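Local coordinates for protein insulinase family protease (PDB 3GO9) that is a predicted protease of the insulinase (M16) family, whose members are typically zinc-dependent peptidases, at residues S36-T42 / T213-N219; R45-I50 / L120-R124; T58-S62 / S180-P186; L132-S136 / Q228-F233; W206-M212 / L236-R240. One frame throughout, in Å; residues are numbered along the deposited sequence. Where two conformers were deposited one is given.

Contact 1 is a buried pairing of two parallel strands, held by backbone hydrogen bonds, and the other four, all partly buried, show how chemistry changes away from such a sheet. In contact 4 two helices on one face of that sheet pack without a hydrogen bond between them; Ile229 and Phe233 rest on Leu214 of contact 1. Contacts 2, 3 and 5 join loops. Contact 2 extends the sheet by a single bridge near a zinc site, and Pro46 touches Asn219 of contact 1. Contact 5, centred on Arg240 and Asp210, leads into strand 212-218, while contact 3 relies on side chains bonded to carbonyls; Thr58 of contact 3 touches Trp206 of contact 5.

Contact 1: S36-T42 / T213-N219; sequences SWQLLAT and TLYVVGN
The amide of Gln38 and the ring of Tyr215 run side by side in the same direction, their planes 61° apart, with Gln38 OE1 lying obliquely 3.3 Å from Tyr215 CE1. They sit on neighbouring parallel strands, 36-41 and 212-218, in the mixed sheet of the insulinase-family fold. One face of the ring carries the methyl CG2 of Thr213, near its rim. The polar ends meet helix 388-401, OE1 of Gln38 bonding to Arg395 and OH of Tyr215 to Gln399. Leu39 and Val216 lie on the other face of the sheet, Leu39 CD1 and Val216 CG1 3.8 Å apart, against Ile225 of helix 222-233. Six backbone bonds alternate between the strands, Leu40 N to Val216 O being short and straight (2.8 Å, 170°). Gly218 takes part twice, its N donating to Leu40 O and its carbonyl accepting from Thr42. That last bond departs from the geometry of the others: Thr42 N reaches Gly218 O at 2.9 Å from 66° above the carbonyl plane.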
# COMPACT_ATOMS: atom_id res chain seq x y z
N SER A 36 -16.32 11.55 -6.21
CA SER A 36 -16.23 10.25 -6.91
C SER A 36 -16.64 9.14 -6.00
O SER A 36 -16.39 9.21 -4.78
CB SER A 36 -14.80 10.02 -7.38
OG SER A 36 -14.41 11.00 -8.35
N TRP A 37 -17.24 8.10 -6.57
CA TRP A 37 -17.57 6.92 -5.76
C TRP A 37 -17.34 5.65 -6.57
O TRP A 37 -17.42 5.68 -7.81
CB TRP A 37 -19.00 6.97 -5.22
CG TRP A 37 -20.08 7.11 -6.22
CD1 TRP A 37 -20.62 8.29 -6.68
CD2 TRP A 37 -20.77 6.06 -6.92
NE1 TRP A 37 -21.61 8.04 -7.61
CE2 TRP A 37 -21.74 6.68 -7.76
CE3 TRP A 37 -20.70 4.68 -6.89
CZ2 TRP A 37 -22.61 5.95 -8.60
CZ3 TRP A 37 -21.57 3.93 -7.72
CH2 TRP A 37 -22.50 4.58 -8.57
N GLN A 38 -17.06 4.56 -5.84
CA GLN A 38 -16.80 3.29 -6.45
C GLN A 38 -17.43 2.23 -5.56
O GLN A 38 -17.25 2.26 -4.37
CB GLN A 38 -15.32 3.03 -6.60
CG GLN A 38 -14.53 4.05 -7.37
CD GLN A 38 -13.10 3.65 -7.66
OE1 GLN A 38 -12.69 2.47 -7.57
NE2 GLN A 38 -12.29 4.64 -8.00
N LEU A 39 -18.17 1.30 -6.16
CA LEU A 39 -18.90 0.30 -5.42
C LEU A 39 -18.60 -1.10 -6.01
O LEU A 39 -18.69 -1.33 -7.22
CB LEU A 39 -20.40 0.60 -5.53
CG LEU A 39 -21.38 -0.46 -5.11
CD1 LEU A 39 -21.15 -0.88 -3.66
CD2 LEU A 39 -22.77 0.16 -5.34
N LEU A 40 -18.28 -2.03 -5.14
CA LEU A 40 -18.14 -3.41 -5.48
C LEU A 40 -19.20 -4.21 -4.73
O LEU A 40 -19.07 -4.43 -3.54
CB LEU A 40 -16.74 -3.94 -5.09
CG LEU A 40 -16.46 -5.40 -5.50
CD1 LEU A 40 -16.56 -5.60 -7.01
CD2 LEU A 40 -15.13 -5.97 -4.95
N ALA A 41 -20.28 -4.62 -5.42
CA ALA A 41 -21.24 -5.50 -4.77
C ALA A 41 -20.67 -6.92 -4.68
O ALA A 41 -20.09 -7.43 -5.66
CB ALA A 41 -22.56 -5.52 -5.60
N THR A 42 -20.88 -7.60 -3.53
CA THR A 42 -20.29 -8.92 -3.30
C THR A 42 -21.38 -9.92 -2.88
O THR A 42 -21.48 -10.33 -1.72
CB THR A 42 -19.20 -8.84 -2.22
OG1 THR A 42 -19.76 -8.37 -0.99
CG2 THR A 42 -18.06 -7.91 -2.71
N THR A 213 -12.90 10.47 -2.85
CA THR A 213 -13.49 9.25 -3.42
C THR A 213 -13.99 8.38 -2.30
O THR A 213 -13.22 8.04 -1.36
CB THR A 213 -12.50 8.43 -4.24
OG1 THR A 213 -11.88 9.27 -5.26
CG2 THR A 213 -13.15 7.26 -4.90
N LEU A 214 -15.26 7.98 -2.44
CA LEU A 214 -15.83 7.00 -1.53
C LEU A 214 -15.84 5.61 -2.17
O LEU A 214 -16.25 5.47 -3.33
CB LEU A 214 -17.27 7.37 -1.18
CG LEU A 214 -18.03 6.40 -0.28
CD1 LEU A 214 -17.54 6.40 1.15
CD2 LEU A 214 -19.56 6.71 -0.33
N TYR A 215 -15.36 4.61 -1.43
CA TYR A 215 -15.38 3.25 -1.90
C TYR A 215 -16.25 2.42 -0.95
O TYR A 215 -16.22 2.62 0.25
CB TYR A 215 -13.98 2.59 -1.86
CG TYR A 215 -12.90 3.32 -2.63
CD1 TYR A 215 -12.49 2.82 -3.88
CD2 TYR A 215 -12.28 4.40 -2.11
CE1 TYR A 215 -11.50 3.50 -4.62
CE2 TYR A 215 -11.32 5.08 -2.82
CZ TYR A 215 -10.93 4.59 -4.08
OH TYR A 215 -9.92 5.25 -4.79
N VAL A 216 -17.03 1.49 -1.51
CA VAL A 216 -17.88 0.63 -0.74
C VAL A 216 -17.72 -0.78 -1.31
O VAL A 216 -17.87 -0.99 -2.55
CB VAL A 216 -19.36 1.03 -0.84
CG1 VAL A 216 -20.30 0.05 -0.05
CG2 VAL A 216 -19.57 2.48 -0.37
N VAL A 217 -17.51 -1.73 -0.41
CA VAL A 217 -17.50 -3.16 -0.80
C VAL A 217 -18.44 -3.92 0.12
O VAL A 217 -18.29 -3.85 1.35
CB VAL A 217 -16.11 -3.76 -0.60
CG1 VAL A 217 -16.10 -5.29 -0.87
CG2 VAL A 217 -15.10 -3.03 -1.55
N GLY A 218 -19.33 -4.71 -0.49
CA GLY A 218 -20.19 -5.54 0.33
C GLY A 218 -21.43 -5.96 -0.37
O GLY A 218 -21.68 -5.61 -1.52
N ASN A 219 -22.23 -6.77 0.32
CA ASN A 219 -23.45 -7.28 -0.28
C ASN A 219 -24.51 -6.24 -0.08
O ASN A 219 -25.37 -6.36 0.79
CB ASN A 219 -23.87 -8.61 0.34
CG ASN A 219 -25.13 -9.17 -0.33
OD1 ASN A 219 -25.34 -8.98 -1.52
ND2 ASN A 219 -25.91 -9.96 0.42

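Contact 2: R45-I50 / L120-R124; sequences RPSDRI and LPNNR
Arg49 lays its guanidinium flat over the peptide joining Leu120 to Pro121. With CG beside the backbone N, the chain runs extended through chi2 and then bends at chi3 (77°), which brings Pro121 N 3.5 Å from Arg49 NH2 on one face of the group. Arg49 NH2 also donates to the carbonyl of Ser119, so the guanidinium follows the end of the neighbouring strand. Next to the arginine the two chains form one antiparallel, hydrogen-bonded pair: Ile50 N donates to Leu120 O at 2.8 Å, in the carbonyl plane, and Leu120 N returns a bond to Ile50 O. This is the bridge where strands 50-56 and 114-120 of the sheet meet the loops at their ends. The side chains of this pair turn to the same face, with Ile50 CB 4.3 Å from Leu120 CB. The 45-50 loop enters through a type I turn from Arg45 to Asp48, where Arg45 grips Asp48 OD2 side-on through NE (3.0 Å) and NH2, both from one face of the carboxylate. Thr388 N also donates to this oxygen, and Asp48 OD1 accepts from Arg49 N. Asn122 is less certain: its ND2 is modelled implausibly close to Ser47, so the placement of its amide against this turn is doubtful. Beside the turn, Asp48 touches Asp387 and Arg49 touches Asp99, two ligands of a bound zinc ion.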
# COMPACT_ATOMS: atom_id res chain seq x y z
N ARG A 45 -20.20 -12.85 -1.00
CA ARG A 45 -19.92 -12.67 0.43
C ARG A 45 -21.18 -12.12 1.12
O ARG A 45 -21.19 -11.00 1.61
CB ARG A 45 -18.73 -11.70 0.61
CG ARG A 45 -17.39 -12.07 -0.06
CD ARG A 45 -16.82 -13.32 0.50
NE ARG A 45 -16.40 -13.14 1.90
CZ ARG A 45 -15.80 -14.09 2.61
NH1 ARG A 45 -15.59 -15.31 2.09
NH2 ARG A 45 -15.44 -13.84 3.87
N PRO A 46 -22.27 -12.92 1.14
CA PRO A 46 -23.55 -12.34 1.42
C PRO A 46 -23.70 -11.88 2.86
O PRO A 46 -24.49 -10.97 3.09
CB PRO A 46 -24.53 -13.48 1.09
CG PRO A 46 -23.74 -14.69 1.29
CD PRO A 46 -22.41 -14.33 0.73
N SER A 47 -22.92 -12.47 3.78
CA SER A 47 -22.99 -12.20 5.21
C SER A 47 -21.80 -11.41 5.77
O SER A 47 -21.75 -11.13 6.98
CB SER A 47 -23.16 -13.53 5.96
OG SER A 47 -22.00 -14.33 5.90
N ASP A 48 -20.85 -11.03 4.91
CA ASP A 48 -19.64 -10.39 5.36
C ASP A 48 -19.92 -8.89 5.67
O ASP A 48 -20.91 -8.30 5.25
CB ASP A 48 -18.61 -10.54 4.25
CG ASP A 48 -17.20 -10.55 4.74
OD1 ASP A 48 -16.92 -10.22 5.94
OD2 ASP A 48 -16.35 -10.88 3.88
N ARG A 49 -19.01 -8.28 6.40
CA ARG A 49 -19.14 -6.88 6.80
C ARG A 49 -19.03 -5.95 5.58
O ARG A 49 -18.39 -6.28 4.55
CB ARG A 49 -18.07 -6.54 7.85
CG ARG A 49 -18.28 -7.28 9.21
CD ARG A 49 -17.36 -6.76 10.24
NE ARG A 49 -17.71 -5.46 10.83
CZ ARG A 49 -18.57 -5.28 11.84
NH1 ARG A 49 -19.20 -6.32 12.39
NH2 ARG A 49 -18.79 -4.09 12.35
N ILE A 50 -19.70 -4.81 5.70
CA ILE A 50 -19.75 -3.82 4.61
C ILE A 50 -18.63 -2.88 4.91
O ILE A 50 -18.63 -2.24 5.98
CB ILE A 50 -21.06 -3.09 4.58
CG1 ILE A 50 -22.25 -4.04 4.50
CG2 ILE A 50 -21.13 -2.01 3.46
CD1 ILE A 50 -22.11 -5.08 3.47
N LEU A 120 -19.05 -2.17 8.75
CA LEU A 120 -20.36 -2.30 9.35
C LEU A 120 -20.80 -3.74 9.31
O LEU A 120 -20.50 -4.50 8.39
CB LEU A 120 -21.40 -1.48 8.58
CG LEU A 120 -21.06 -0.04 8.34
CD1 LEU A 120 -22.18 0.64 7.55
CD2 LEU A 120 -20.80 0.66 9.67
N PRO A 121 -21.61 -4.14 10.28
CA PRO A 121 -22.14 -5.46 10.12
C PRO A 121 -23.05 -5.59 8.92
O PRO A 121 -23.67 -4.63 8.49
CB PRO A 121 -22.96 -5.70 11.41
CG PRO A 121 -22.83 -4.45 12.18
CD PRO A 121 -22.29 -3.38 11.32
N ASN A 122 -23.18 -6.81 8.45
CA ASN A 122 -24.07 -7.07 7.36
C ASN A 122 -25.53 -6.89 7.77
O ASN A 122 -25.86 -6.97 8.96
CB ASN A 122 -23.84 -8.49 6.82
CG ASN A 122 -23.99 -8.56 5.30
OD1 ASN A 122 -24.75 -7.80 4.67
ND2 ASN A 122 -23.21 -9.42 4.71
N ASN A 123 -26.36 -6.53 6.81
CA ASN A 123 -27.81 -6.46 7.06
C ASN A 123 -28.20 -5.49 8.16
O ASN A 123 -29.08 -5.76 8.98
CB ASN A 123 -28.39 -7.85 7.35
CG ASN A 123 -29.91 -7.84 7.29
OD1 ASN A 123 -30.50 -7.07 6.53
ND2 ASN A 123 -30.55 -8.64 8.15
N ARG A 124 -27.52 -4.33 8.17
CA ARG A 124 -27.81 -3.24 9.09
C ARG A 124 -27.95 -1.95 8.29
O ARG A 124 -27.02 -1.12 8.25
CB ARG A 124 -26.68 -3.09 10.15
CG ARG A 124 -26.60 -4.26 11.15
CD ARG A 124 -27.84 -4.34 12.04
NE ARG A 124 -28.12 -3.10 12.75
CZ ARG A 124 -27.56 -2.71 13.91
NH1 ARG A 124 -26.64 -3.47 14.48
NH2 ARG A 124 -27.84 -1.53 14.46

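Contact 3: T58-S62 / S180-P186; sequences TGSLS and SLIGHDP
Ser60 and His184 exchange bonds between two loops, each offering a side-chain donor to the other's backbone carbonyl. The serine hydroxyl stands between its own backbone N and carbonyl carbon (chi1 54°), and Ser60 OG donates to His184 O at 2.6 Å, tilted 24° from the carbonyl plane. In return His184 ND1 lies 3.0 Å from Ser60 O, but the N-H is bent to 124° and the bond is weak. Leu61 lies over one face of the imidazole, with CA above its rim, and its side chain crosses that of the histidine at about a right angle. Its methyl CD2 makes an off-centre CH-pi contact, 4.1 Å from the centroid of the His184 ring. The same Leu61 methyl meets CD2 of Leu181 at 3.8 Å and passes 3.4 Å from Ser180 O, so a single branch touches three residues of the 180-186 loop. Leu181, like Ser60, also packs on Tyr111, while Asp185 turns away from the serine to a salt bridge with Arg173. His184 closes a type II turn that starts at Leu181, with His184 N bonded to Leu181 O at 3.1 Å; Gly183 takes its positive phi. Opposite, Ser60 to Ser62 form a short 3-10 turn. The contact thus joins the loop after strand 50-56 to the one before helix 196-206, a type II beta turn packed against a 3-10 turn.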
# COMPACT_ATOMS: atom_id res chain seq x y z
N THR A 58 -5.84 15.10 0.87
CA THR A 58 -5.30 16.15 1.72
C THR A 58 -4.48 15.47 2.80
O THR A 58 -4.99 14.61 3.53
CB THR A 58 -6.46 16.88 2.41
OG1 THR A 58 -7.25 17.48 1.39
CG2 THR A 58 -6.01 17.96 3.40
N GLY A 59 -3.23 15.84 2.88
CA GLY A 59 -2.32 15.34 3.93
C GLY A 59 -1.40 16.45 4.37
O GLY A 59 -1.68 17.65 4.12
N SER A 60 -0.27 16.08 4.95
CA SER A 60 0.66 17.05 5.51
C SER A 60 1.35 17.89 4.48
O SER A 60 1.82 18.99 4.80
CB SER A 60 1.68 16.35 6.36
OG SER A 60 2.33 15.31 5.67
N LEU A 61 1.44 17.41 3.23
CA LEU A 61 2.01 18.24 2.19
C LEU A 61 1.14 19.48 1.90
O LEU A 61 1.67 20.46 1.33
CB LEU A 61 2.27 17.45 0.91
CG LEU A 61 3.29 16.37 0.92
CD1 LEU A 61 3.21 15.47 -0.31
CD2 LEU A 61 4.73 16.98 1.08
N SER A 62 -0.13 19.51 2.31
CA SER A 62 -1.01 20.68 2.13
C SER A 62 -0.77 21.76 3.15
O SER A 62 -1.35 22.85 3.04
CB SER A 62 -2.48 20.30 2.34
OG SER A 62 -2.98 19.46 1.35
N SER A 180 10.62 15.58 -1.00
CA SER A 180 9.77 16.72 -0.64
C SER A 180 8.96 16.49 0.62
O SER A 180 8.15 17.35 0.96
CB SER A 180 8.79 17.03 -1.78
OG SER A 180 7.76 16.08 -1.84
N LEU A 181 9.17 15.35 1.26
CA LEU A 181 8.36 14.95 2.41
C LEU A 181 9.00 15.39 3.72
O LEU A 181 8.40 15.30 4.79
CB LEU A 181 8.19 13.46 2.41
CG LEU A 181 7.61 12.83 1.13
CD1 LEU A 181 7.30 11.36 1.41
CD2 LEU A 181 6.45 13.63 0.68
N ILE A 182 10.25 15.85 3.63
CA ILE A 182 10.93 16.42 4.80
C ILE A 182 10.22 17.59 5.40
O ILE A 182 9.87 18.59 4.75
CB ILE A 182 12.38 16.86 4.42
CG1 ILE A 182 13.13 15.69 3.87
CG2 ILE A 182 13.09 17.35 5.65
CD1 ILE A 182 13.07 14.53 4.78
N GLY A 183 10.09 17.56 6.72
CA GLY A 183 9.39 18.59 7.44
C GLY A 183 7.88 18.57 7.32
O GLY A 183 7.18 19.44 7.86
N HIS A 184 7.36 17.51 6.70
CA HIS A 184 5.94 17.23 6.63
C HIS A 184 5.54 15.92 7.27
O HIS A 184 4.64 15.22 6.76
CB HIS A 184 5.50 17.23 5.18
CG HIS A 184 5.61 18.58 4.54
ND1 HIS A 184 4.72 19.59 4.82
CD2 HIS A 184 6.50 19.08 3.66
CE1 HIS A 184 5.06 20.67 4.14
NE2 HIS A 184 6.12 20.39 3.42
N ASP A 185 6.15 15.54 8.39
CA ASP A 185 5.69 14.37 9.17
C ASP A 185 4.18 14.42 9.40
O ASP A 185 3.65 15.40 9.96
CB ASP A 185 6.31 14.32 10.55
CG ASP A 185 7.73 14.01 10.56
OD1 ASP A 185 8.41 13.96 9.50
OD2 ASP A 185 8.16 13.79 11.73
N PRO A 186 3.46 13.37 8.99
CA PRO A 186 1.99 13.40 8.97
C PRO A 186 1.31 13.27 10.33
O PRO A 186 0.10 13.50 10.42
CB PRO A 186 1.61 12.25 8.03
CG PRO A 186 2.83 11.42 7.89
CD PRO A 186 4.04 12.26 8.23

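Contact 4: L132-S136 / Q228-F233; sequences LAWLS and QISKAF
Phe233, at the end of helix 222-233, reaches across to Leu135 and Ser136 of helix 125-140 in a helix-helix packing on one face of the mixed sheet. The short segments run in roughly the same direction, crossing at -33° with axes 9.8 Å apart. From CB the phenylalanine leaves with CG beside its backbone N (chi1 -63°), which turns the ring toward the other helix. Along one side, Phe233 CD2 comes to 4.1 Å from Ser136 CB; next, CE2 sits 3.7 Å from Ser136 CA. At the tip, Phe233 CZ meets Leu135 CB at 3.9 Å, the methylene lying at the ring edge and in its plane. On the returning side Phe233 CE1 is a looser 4.3 Å from Leu132 CD2. The ring also stacks with Phe35 and touches Leu214 of the sheet. Ser136 CB comes 3.3 Å from Ala232 O, where the two backbones are nearest. Leu132 crosses Gln228 at about a right angle and sets CD1 3.8 Å from Gln228 CB. No hydrogen bond spans the pair. Ser136 instead turns its hydroxyl back on its own helix, where Leu132 O accepts from Ser136 OG at 2.8 Å and from Ser136 N on the opposite face of the carbonyl plane.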
# COMPACT_ATOMS: atom_id res chain seq x y z
N LEU A 132 -22.89 6.78 6.43
CA LEU A 132 -22.89 7.81 5.42
C LEU A 132 -23.09 9.20 6.01
O LEU A 132 -22.52 10.19 5.49
CB LEU A 132 -23.93 7.51 4.32
CG LEU A 132 -23.68 6.27 3.46
CD1 LEU A 132 -24.82 6.17 2.43
CD2 LEU A 132 -22.34 6.31 2.72
N ALA A 133 -23.86 9.29 7.11
CA ALA A 133 -24.11 10.56 7.77
C ALA A 133 -22.82 11.03 8.45
O ALA A 133 -22.47 12.23 8.37
CB ALA A 133 -25.23 10.37 8.74
N TRP A 134 -22.09 10.11 9.09
CA TRP A 134 -20.84 10.46 9.74
C TRP A 134 -19.84 10.93 8.69
O TRP A 134 -19.14 11.92 8.85
CB TRP A 134 -20.24 9.30 10.56
CG TRP A 134 -19.04 9.72 11.35
CD1 TRP A 134 -19.05 10.38 12.55
CD2 TRP A 134 -17.65 9.59 10.97
NE1 TRP A 134 -17.75 10.63 12.96
CE2 TRP A 134 -16.89 10.13 12.02
CE3 TRP A 134 -16.98 9.06 9.86
CZ2 TRP A 134 -15.51 10.16 11.98
CZ3 TRP A 134 -15.58 9.05 9.86
CH2 TRP A 134 -14.88 9.63 10.92
N LEU A 135 -19.79 10.23 7.57
CA LEU A 135 -18.81 10.55 6.52
C LEU A 135 -19.18 11.89 5.85
O LEU A 135 -18.27 12.67 5.50
CB LEU A 135 -18.72 9.46 5.47
CG LEU A 135 -18.06 8.17 5.96
CD1 LEU A 135 -18.35 7.01 4.98
CD2 LEU A 135 -16.57 8.32 6.16
N SER A 136 -20.46 12.14 5.64
CA SER A 136 -20.91 13.46 5.08
C SER A 136 -20.78 14.62 6.05
O SER A 136 -20.41 15.73 5.65
CB SER A 136 -22.26 13.37 4.41
OG SER A 136 -23.28 12.92 5.28
N GLN A 228 -28.26 6.88 -2.16
CA GLN A 228 -27.93 7.39 -0.88
C GLN A 228 -26.63 8.18 -0.92
O GLN A 228 -26.46 9.17 -0.19
CB GLN A 228 -27.73 6.24 0.06
CG GLN A 228 -28.98 5.62 0.51
CD GLN A 228 -28.64 4.50 1.45
OE1 GLN A 228 -28.24 3.46 1.01
NE2 GLN A 228 -28.67 4.78 2.77
N ILE A 229 -25.68 7.67 -1.69
CA ILE A 229 -24.39 8.41 -1.82
C ILE A 229 -24.64 9.77 -2.45
O ILE A 229 -24.11 10.79 -1.99
CB ILE A 229 -23.38 7.60 -2.65
CG1 ILE A 229 -22.89 6.39 -1.83
CG2 ILE A 229 -22.22 8.49 -3.21
CD1 ILE A 229 -22.20 5.33 -2.71
N SER A 230 -25.43 9.83 -3.51
CA SER A 230 -25.76 11.13 -4.12
C SER A 230 -26.41 12.08 -3.15
O SER A 230 -26.03 13.26 -3.05
CB SER A 230 -26.69 10.90 -5.30
OG SER A 230 -26.88 12.12 -5.98
N LYS A 231 -27.35 11.61 -2.38
CA LYS A 231 -28.06 12.47 -1.43
C LYS A 231 -27.16 12.93 -0.28
O LYS A 231 -27.31 14.04 0.21
CB LYS A 231 -29.31 11.77 -0.88
CG LYS A 231 -30.33 11.33 -1.97
CD LYS A 231 -31.62 10.80 -1.37
CE LYS A 231 -32.68 10.53 -2.44
NZ LYS A 231 -32.47 9.30 -3.19
N ALA A 232 -26.19 12.10 0.13
CA ALA A 232 -25.25 12.44 1.20
C ALA A 232 -24.21 13.44 0.79
O ALA A 232 -23.85 14.28 1.61
CB ALA A 232 -24.61 11.19 1.78
N PHE A 233 -23.69 13.32 -0.44
CA PHE A 233 -22.48 14.03 -0.81
C PHE A 233 -22.63 15.08 -1.91
O PHE A 233 -21.66 15.73 -2.25
CB PHE A 233 -21.37 13.05 -1.20
CG PHE A 233 -20.93 12.12 -0.05
CD1 PHE A 233 -21.39 10.84 0.00
CD2 PHE A 233 -20.15 12.60 0.99
CE1 PHE A 233 -21.04 10.01 1.03
CE2 PHE A 233 -19.76 11.75 2.03
CZ PHE A 233 -20.21 10.47 2.03

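Contact 5: W206-M212 / L236-R240; sequences WYTPDAM and LKGKR
Arg240 is sandwiched by Trp206 and Ala211. The edge of the indole, at Trp206 CE3, points onto the centre of the guanidinium, 3.5 Å from Arg240 CZ, with the two planes 85° apart; Ala211 CB covers the opposite face. Arg240 NH2 donates in the plane of the group to Trp206 O at 2.9 Å, nearly straight (163°) and on a lone pair of the carbonyl. NH2 also reaches Asn57 O, while NE makes only a weak bond to Thr208 OG1. Arg240 N donates to the syn lone pair of Asp210 OD2 at 2.9 Å. In the next shell, Thr208 OG1 donates to Asp210 OD1 at 2.6 Å, which, with the Arg240 N bond to OD2, helps fix the rotation of the carboxylate; a water links Asp210 OD2 to Lys239 NZ. Gly238 C passes 3.7 Å from Thr208 CB. Pro209 CG meets Leu236 CB at 3.7 Å, and SE of Met212, a selenomethionine, lies 4.0 Å from Leu236 CD1. Met212 and Leu236 both touch Ala139 of helix 125-140; the contact thus lies beside that helix and joins the loop between helix 196-206 and strand 212-218 to the chain after helix 222-233.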
# COMPACT_ATOMS: atom_id res chain seq x y z
N TRP A 206 -9.15 22.60 1.77
CA TRP A 206 -8.62 21.34 1.31
C TRP A 206 -9.64 20.20 1.32
O TRP A 206 -9.44 19.23 0.59
CB TRP A 206 -7.37 20.98 2.11
CG TRP A 206 -6.28 21.92 1.91
CD1 TRP A 206 -5.87 22.86 2.79
CD2 TRP A 206 -5.44 22.08 0.74
NE1 TRP A 206 -4.83 23.61 2.26
CE2 TRP A 206 -4.53 23.13 1.02
CE3 TRP A 206 -5.35 21.43 -0.49
CZ2 TRP A 206 -3.55 23.52 0.12
CZ3 TRP A 206 -4.36 21.82 -1.39
CH2 TRP A 206 -3.47 22.87 -1.08
N TYR A 207 -10.74 20.31 2.03
CA TYR A 207 -11.78 19.25 1.97
C TYR A 207 -12.82 19.69 0.95
O TYR A 207 -13.84 20.30 1.30
CB TYR A 207 -12.40 18.99 3.33
CG TYR A 207 -11.67 17.96 4.19
CD1 TYR A 207 -10.32 18.09 4.51
CD2 TYR A 207 -12.36 16.87 4.76
CE1 TYR A 207 -9.68 17.16 5.29
CE2 TYR A 207 -11.74 15.93 5.56
CZ TYR A 207 -10.37 16.07 5.83
OH TYR A 207 -9.75 15.12 6.65
N THR A 208 -12.50 19.42 -0.32
CA THR A 208 -13.35 19.73 -1.47
C THR A 208 -13.75 18.42 -2.17
O THR A 208 -12.96 17.44 -2.16
CB THR A 208 -12.66 20.71 -2.45
OG1 THR A 208 -11.43 20.15 -2.90
CG2 THR A 208 -12.30 22.05 -1.70
N PRO A 209 -14.96 18.35 -2.77
CA PRO A 209 -15.48 17.06 -3.27
C PRO A 209 -14.67 16.50 -4.40
O PRO A 209 -14.62 15.28 -4.60
CB PRO A 209 -16.92 17.37 -3.68
CG PRO A 209 -17.02 18.90 -3.70
CD PRO A 209 -16.00 19.36 -2.68
N ASP A 210 -14.04 17.40 -5.17
CA ASP A 210 -13.18 16.97 -6.27
C ASP A 210 -11.90 16.28 -5.83
O ASP A 210 -11.19 15.70 -6.68
CB ASP A 210 -12.89 18.17 -7.20
CG ASP A 210 -12.12 19.28 -6.53
OD1 ASP A 210 -12.29 19.48 -5.31
OD2 ASP A 210 -11.39 20.03 -7.26
N ALA A 211 -11.59 16.31 -4.53
CA ALA A 211 -10.45 15.65 -3.96
C ALA A 211 -10.86 14.42 -3.14
O ALA A 211 -10.05 13.92 -2.38
CB ALA A 211 -9.69 16.60 -3.09
N MSE A 212 -12.09 13.93 -3.34
CA MSE A 212 -12.63 12.82 -2.52
C MSE A 212 -13.12 11.67 -3.37
O MSE A 212 -13.75 11.87 -4.41
CB MSE A 212 -13.79 13.28 -1.66
CG MSE A 212 -13.42 14.44 -0.75
SE MSE A 212 -14.87 14.88 0.42
CE MSE A 212 -14.01 16.31 1.43
N LEU A 236 -21.75 18.98 -1.18
CA LEU A 236 -20.41 19.46 -0.84
C LEU A 236 -20.00 20.52 -1.84
O LEU A 236 -20.39 20.44 -3.00
CB LEU A 236 -19.41 18.33 -0.87
CG LEU A 236 -19.68 17.20 0.12
CD1 LEU A 236 -18.64 16.11 -0.11
CD2 LEU A 236 -19.60 17.75 1.55
N LYS A 237 -19.27 21.51 -1.35
CA LYS A 237 -18.85 22.66 -2.17
C LYS A 237 -17.31 22.80 -2.20
O LYS A 237 -16.57 22.30 -1.38
CB LYS A 237 -19.43 23.96 -1.58
CG LYS A 237 -20.90 24.16 -1.81
CD LYS A 237 -21.55 25.04 -0.74
CE LYS A 237 -21.69 24.33 0.59
NZ LYS A 237 -22.80 23.33 0.60
N GLY A 238 -16.84 23.52 -3.20
CA GLY A 238 -15.42 23.84 -3.31
C GLY A 238 -14.76 23.05 -4.40
O GLY A 238 -15.29 22.05 -4.87
N LYS A 239 -13.63 23.57 -4.88
CA LYS A 239 -12.90 22.95 -5.97
C LYS A 239 -11.45 23.37 -5.74
O LYS A 239 -11.19 24.51 -5.27
CB LYS A 239 -13.41 23.45 -7.33
CG LYS A 239 -12.86 22.77 -8.56
CD LYS A 239 -13.40 23.44 -9.85
CE LYS A 239 -12.59 23.00 -11.06
NZ LYS A 239 -12.69 21.52 -11.28
N ARG A 240 -10.55 22.46 -6.03
CA ARG A 240 -9.12 22.71 -5.98
C ARG A 240 -8.64 23.57 -7.15
O ARG A 240 -8.86 23.23 -8.28
CB ARG A 240 -8.36 21.41 -6.14
CG ARG A 240 -8.59 20.46 -5.08
CD ARG A 240 -8.06 21.02 -3.81
NE ARG A 240 -8.08 20.08 -2.73
CZ ARG A 240 -7.17 19.15 -2.40
NH1 ARG A 240 -6.07 18.91 -3.05
NH2 ARG A 240 -7.39 18.46 -1.32
O HOH W 1 -11.22 20.06 -9.89